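Local coordinates for protein PtLCIB4 H88A mutant (Phaeodactylum tricornutum, PDB 5B5Z) that is a diatom homologue of the limiting CO2-inducible protein LCIB and probably acts as a zinc-dependent beta-carbonic anhydrase, interconverting carbon dioxide and bicarbonate, at residues A[223-228]-A[238-243]; A[260-263]-A[269-272]. One frame throughout, in Å; residues are numbered along the deposited sequence.

Contact 1 (A[223-228]-A[238-243])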
loop_
_atom_site.group_PDB
_atom_site.type_symbol
_atom_site.label_atom_id
_atom_site.label_comp_id
_atom_site.label_asym_id
_atom_site.label_seq_id
_atom_site.Cartn_x
_atom_site.Cartn_y
_atom_site.Cartn_z
ATOM N N ARG A 223 -13.739 2.216 -14.067
ATOM C CA ARG A 223 -14.842 1.385 -13.592
ATOM C C ARG A 223 -15.141 1.611 -12.105
ATOM O O ARG A 223 -16.299 1.731 -11.704
ATOM C CB ARG A 223 -14.547 -0.100 -13.850
ATOM C CG ARG A 223 -15.674 -1.031 -13.379
ATOM C CD ARG A 223 -15.458 -2.459 -13.857
ATOM N NE ARG A 223 -15.621 -2.563 -15.305
ATOM C CZ ARG A 223 -15.301 -3.644 -16.007
ATOM N NH1 ARG A 223 -14.789 -4.704 -15.391
ATOM N NH2 ARG A 223 -15.489 -3.666 -17.319
ATOM N N ILE A 224 -14.095 1.675 -11.281
ATOM C CA ILE A 224 -14.285 1.892 -9.854
ATOM C C ILE A 224 -14.933 3.250 -9.577
ATOM O O ILE A 224 -15.828 3.360 -8.723
ATOM C CB ILE A 224 -12.942 1.795 -9.106
ATOM C CG1 ILE A 224 -12.452 0.350 -9.111
ATOM C CG2 ILE A 224 -13.080 2.281 -7.654
ATOM C CD1 ILE A 224 -10.996 0.201 -8.661
ATOM N N LEU A 225 -14.482 4.277 -10.292
ATOM C CA LEU A 225 -15.013 5.621 -10.088
ATOM C C LEU A 225 -16.469 5.684 -10.554
ATOM O O LEU A 225 -17.282 6.353 -9.931
ATOM C CB LEU A 225 -14.175 6.669 -10.820
ATOM C CG LEU A 225 -12.703 6.786 -10.417
ATOM C CD1 LEU A 225 -12.012 7.917 -11.168
ATOM C CD2 LEU A 225 -12.589 6.990 -8.934
ATOM N N ASP A 226 -16.791 4.982 -11.641
ATOM C CA ASP A 226 -18.172 4.935 -12.128
ATOM C C ASP A 226 -19.082 4.240 -11.110
ATOM O O ASP A 226 -20.204 4.690 -10.853
ATOM C CB ASP A 226 -18.248 4.228 -13.494
ATOM C CG ASP A 226 -17.621 5.047 -14.630
ATOM O OD1 ASP A 226 -17.319 6.246 -14.427
ATOM O OD2 ASP A 226 -17.425 4.488 -15.735
ATOM N N GLU A 227 -18.594 3.159 -10.507
ATOM C CA GLU A 227 -19.377 2.419 -9.509
ATOM C C GLU A 227 -19.552 3.150 -8.187
ATOM O O GLU A 227 -20.640 3.139 -7.615
ATOM C CB GLU A 227 -18.732 1.065 -9.211
ATOM C CG GLU A 227 -18.683 0.124 -10.375
ATOM C CD GLU A 227 -20.006 -0.559 -10.632
ATOM O OE1 GLU A 227 -20.839 -0.636 -9.695
ATOM O OE2 GLU A 227 -20.196 -1.022 -11.770
ATOM N N GLY A 228 -18.474 3.756 -7.695
ATOM C CA GLY A 228 -18.451 4.301 -6.348
ATOM C C GLY A 228 -18.694 5.793 -6.297
ATOM O O GLY A 228 -18.471 6.431 -5.265
ATOM N N ILE A 238 -13.579 14.379 -7.457
ATOM C CA ILE A 238 -12.390 13.545 -7.525
ATOM C C ILE A 238 -11.499 14.043 -8.649
ATOM O O ILE A 238 -11.904 14.058 -9.814
ATOM C CB ILE A 238 -12.713 12.062 -7.798
ATOM C CG1 ILE A 238 -13.865 11.589 -6.918
ATOM C CG2 ILE A 238 -11.452 11.216 -7.608
ATOM C CD1 ILE A 238 -14.563 10.368 -7.454
ATOM N N ALA A 239 -10.300 14.474 -8.298
ATOM C CA ALA A 239 -9.301 14.845 -9.276
ATOM C C ALA A 239 -8.445 13.616 -9.482
ATOM O O ALA A 239 -8.170 12.888 -8.537
ATOM C CB ALA A 239 -8.465 16.020 -8.809
ATOM N N VAL A 240 -8.032 13.395 -10.722
ATOM C CA VAL A 240 -7.342 12.171 -11.087
ATOM C C VAL A 240 -6.086 12.506 -11.866
ATOM O O VAL A 240 -6.148 13.278 -12.833
ATOM C CB VAL A 240 -8.243 11.274 -11.965
ATOM C CG1 VAL A 240 -7.487 10.060 -12.442
ATOM C CG2 VAL A 240 -9.519 10.885 -11.206
ATOM N N VAL A 241 -4.946 11.955 -11.450
ATOM C CA VAL A 241 -3.735 11.989 -12.262
ATOM C C VAL A 241 -3.297 10.557 -12.549
ATOM O O VAL A 241 -3.029 9.805 -11.621
ATOM C CB VAL A 241 -2.604 12.738 -11.558
ATOM C CG1 VAL A 241 -1.338 12.685 -12.388
ATOM C CG2 VAL A 241 -3.017 14.186 -11.315
ATOM N N GLY A 242 -3.224 10.172 -13.820
ATOM C CA GLY A 242 -2.814 8.814 -14.144
ATOM C C GLY A 242 -1.713 8.816 -15.166
ATOM O O GLY A 242 -1.638 9.693 -16.020
ATOM N N GLY A 243 -0.816 7.855 -15.062
ATOM C CA GLY A 243 0.240 7.762 -16.055
ATOM C C GLY A 243 1.256 6.685 -15.758
ATOM O O GLY A 243 0.936 5.631 -15.197
#

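Contact 2 (A[260-263]-A[269-272])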
loop_
_atom_site.group_PDB
_atom_site.type_symbol
_atom_site.label_atom_id
_atom_site.label_comp_id
_atom_site.label_asym_id
_atom_site.label_seq_id
_atom_site.Cartn_x
_atom_site.Cartn_y
_atom_site.Cartn_z
ATOM N N ARG A 260 -3.475 11.046 -18.014
ATOM C CA ARG A 260 -4.795 11.511 -17.601
ATOM C C ARG A 260 -4.629 12.566 -16.512
ATOM O O ARG A 260 -3.861 12.374 -15.563
ATOM C CB ARG A 260 -5.663 10.363 -17.066
ATOM N N PHE A 261 -5.313 13.693 -16.663
ATOM C CA PHE A 261 -5.348 14.706 -15.610
ATOM C C PHE A 261 -6.682 15.420 -15.750
ATOM O O PHE A 261 -6.876 16.202 -16.677
ATOM C CB PHE A 261 -4.178 15.673 -15.731
ATOM C CG PHE A 261 -4.117 16.694 -14.631
ATOM C CD1 PHE A 261 -4.756 16.478 -13.420
ATOM C CD2 PHE A 261 -3.410 17.870 -14.813
ATOM C CE1 PHE A 261 -4.692 17.428 -12.415
ATOM C CE2 PHE A 261 -3.344 18.826 -13.809
ATOM C CZ PHE A 261 -3.975 18.598 -12.609
ATOM N N CYS A 262 -7.607 15.115 -14.850
ATOM C CA CYS A 262 -8.975 15.599 -14.994
ATOM C C CYS A 262 -9.691 15.650 -13.657
ATOM O O CYS A 262 -9.181 15.166 -12.644
ATOM C CB CYS A 262 -9.749 14.712 -15.983
ATOM S SG CYS A 262 -10.078 13.020 -15.398
ATOM N N ILE A 263 -10.879 16.247 -13.666
ATOM C CA ILE A 263 -11.704 16.351 -12.478
ATOM C C ILE A 263 -13.099 15.821 -12.779
ATOM O O ILE A 263 -13.677 16.128 -13.822
ATOM C CB ILE A 263 -11.804 17.801 -11.978
ATOM C CG1 ILE A 263 -10.419 18.364 -11.653
ATOM C CG2 ILE A 263 -12.680 17.863 -10.745
ATOM C CD1 ILE A 263 -10.452 19.835 -11.242
ATOM N N ASN A 269 -19.639 12.729 -13.635
ATOM C CA ASN A 269 -19.381 13.531 -14.833
ATOM C C ASN A 269 -17.978 14.125 -14.831
ATOM O O ASN A 269 -17.508 14.583 -13.795
ATOM C CB ASN A 269 -20.401 14.669 -14.951
ATOM C CG ASN A 269 -21.819 14.170 -15.155
ATOM O OD1 ASN A 269 -22.050 13.170 -15.838
ATOM N ND2 ASN A 269 -22.779 14.865 -14.552
ATOM N N MET A 270 -17.314 14.135 -15.985
ATOM C CA MET A 270 -16.032 14.827 -16.097
ATOM C C MET A 270 -16.259 16.327 -16.271
ATOM O O MET A 270 -16.844 16.754 -17.265
ATOM C CB MET A 270 -15.204 14.292 -17.263
ATOM C CG MET A 270 -13.827 14.945 -17.365
ATOM S SD MET A 270 -12.787 14.286 -18.687
ATOM C CE MET A 270 -13.778 14.674 -20.135
ATOM N N VAL A 271 -15.791 17.122 -15.313
ATOM C CA VAL A 271 -16.030 18.562 -15.326
ATOM C C VAL A 271 -14.829 19.377 -15.820
ATOM O O VAL A 271 -14.996 20.491 -16.321
ATOM C CB VAL A 271 -16.445 19.067 -13.925
ATOM C CG1 VAL A 271 -17.701 18.345 -13.452
ATOM C CG2 VAL A 271 -15.334 18.862 -12.938
ATOM N N GLU A 272 -13.621 18.832 -15.691
ATOM C CA GLU A 272 -12.458 19.447 -16.315
ATOM C C GLU A 272 -11.552 18.381 -16.906
ATOM O O GLU A 272 -11.431 17.290 -16.360
ATOM C CB GLU A 272 -11.654 20.299 -15.321
ATOM C CG GLU A 272 -12.437 21.412 -14.610
ATOM C CD GLU A 272 -12.771 22.616 -15.492
ATOM O OE1 GLU A 272 -12.107 22.832 -16.530
ATOM O OE2 GLU A 272 -13.711 23.359 -15.130
#

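Contact 1 (A[223-228]-A[238-243])
No flat group comes between Leu225 and its two partners, Ile238 and Val240: the surfaces that meet are branched aliphatic ones, and the rings come from outside the two segments: Phe95 of helix 91-99 touches both Leu225 and Ile238, and Tyr112 of strand 107-117 touches Val240. The flat element here is the sheet itself. Ile238 and Val240 project from the face of strand 238-243 that looks at helix 223-228, while Ala239 and Val241 project from the reverse face and pack on residues such as Tyr47 and Phe261.

Leu225 is the one residue of the helical segment that makes the contact, and it divides its two methyls between the two partners. With chi2 at -177°, CD1 is the extended branch, and it meets CG2 of Val240 tip to tip at 3.9 Å. The other branch, CD2, lies 4.2 Å from CD1 of Ile238, whose side chain runs across that of the leucine at a slant. The CD2 branch of Leu225 and the side chain of Ile238 together span the 8.7 Å between the CA atoms of the two residues.

Neighbouring groups complete the setting. Arg264, on strand 255-264, touches Leu225 and forms a salt bridge through NH2 with OD1 of Asp226, so the next residue of the helix gives the packing a polar flank. Strand 107-117 also carries the zinc ligand His115.

The contact thus exemplifies how an alpha/beta fold seats a helix on its sheet: three buried hydrocarbon side chains meet without a hydrogen bond. Across these two segments the attraction is dispersion and exclusion of water, with the Asp226-Arg264 salt bridge adding a polar tie beside it.

Contact 2 (A[260-263]-A[269-272])
Ile263 and Glu272 form an antiparallel hydrogen-bonded pair, and around it both backbone polar atoms of Ile263 find partners. Its N donates to O of Glu272 at 2.9 Å, nearly straight at 166°. Its O accepts twice: from N of Val271 at 2.8 Å and, more loosely, from N of Glu272 at 3.3 Å. Two consecutive residues thus face one on the opposing strand, the definition of a classic beta bulge. A CA-H...O contact from Met270 adds a weaker approach to the same carbonyl.

Side chains fill in around these bonds. CG2 of Val271 lies 3.6 Å from CG2 of Ile263, the two side chains crossing, and it also passes close to O of Ile263. The thioether SD of Met270 comes to 4.1 Å from CB of Cys262. Glu272 bends at chi2 (-74°), and its carboxylate leads away from Ile263, leaving CB as its point of approach. On the opposite edge of strand 260-263, Arg260 and Cys262 hydrogen-bond to Gly242 and Val240.

Chemically, the bulge lets one carbonyl serve two amides, so an extra residue enters the hairpin without costing either amide its acceptor.

In the fold
From the N terminus the chain first runs through the part of the fold that supplies the zinc ligands Cys59, His115 and Cys139, and then reaches helix 205-228. Contact 1 closes the nine-residue loop that follows, setting the end of this helix against strand 238-247. The chain turns back into strand 255-264, and contact 2 closes the next, five-residue connection onto strand 270-273. The contacts are in series, neither nesting nor crossing, with centres about 9 Å apart. The two contacts share the antiparallel pairing of strands 238-247 and 255-264. Helix, sheet and C-terminal hairpin are thereby tied together.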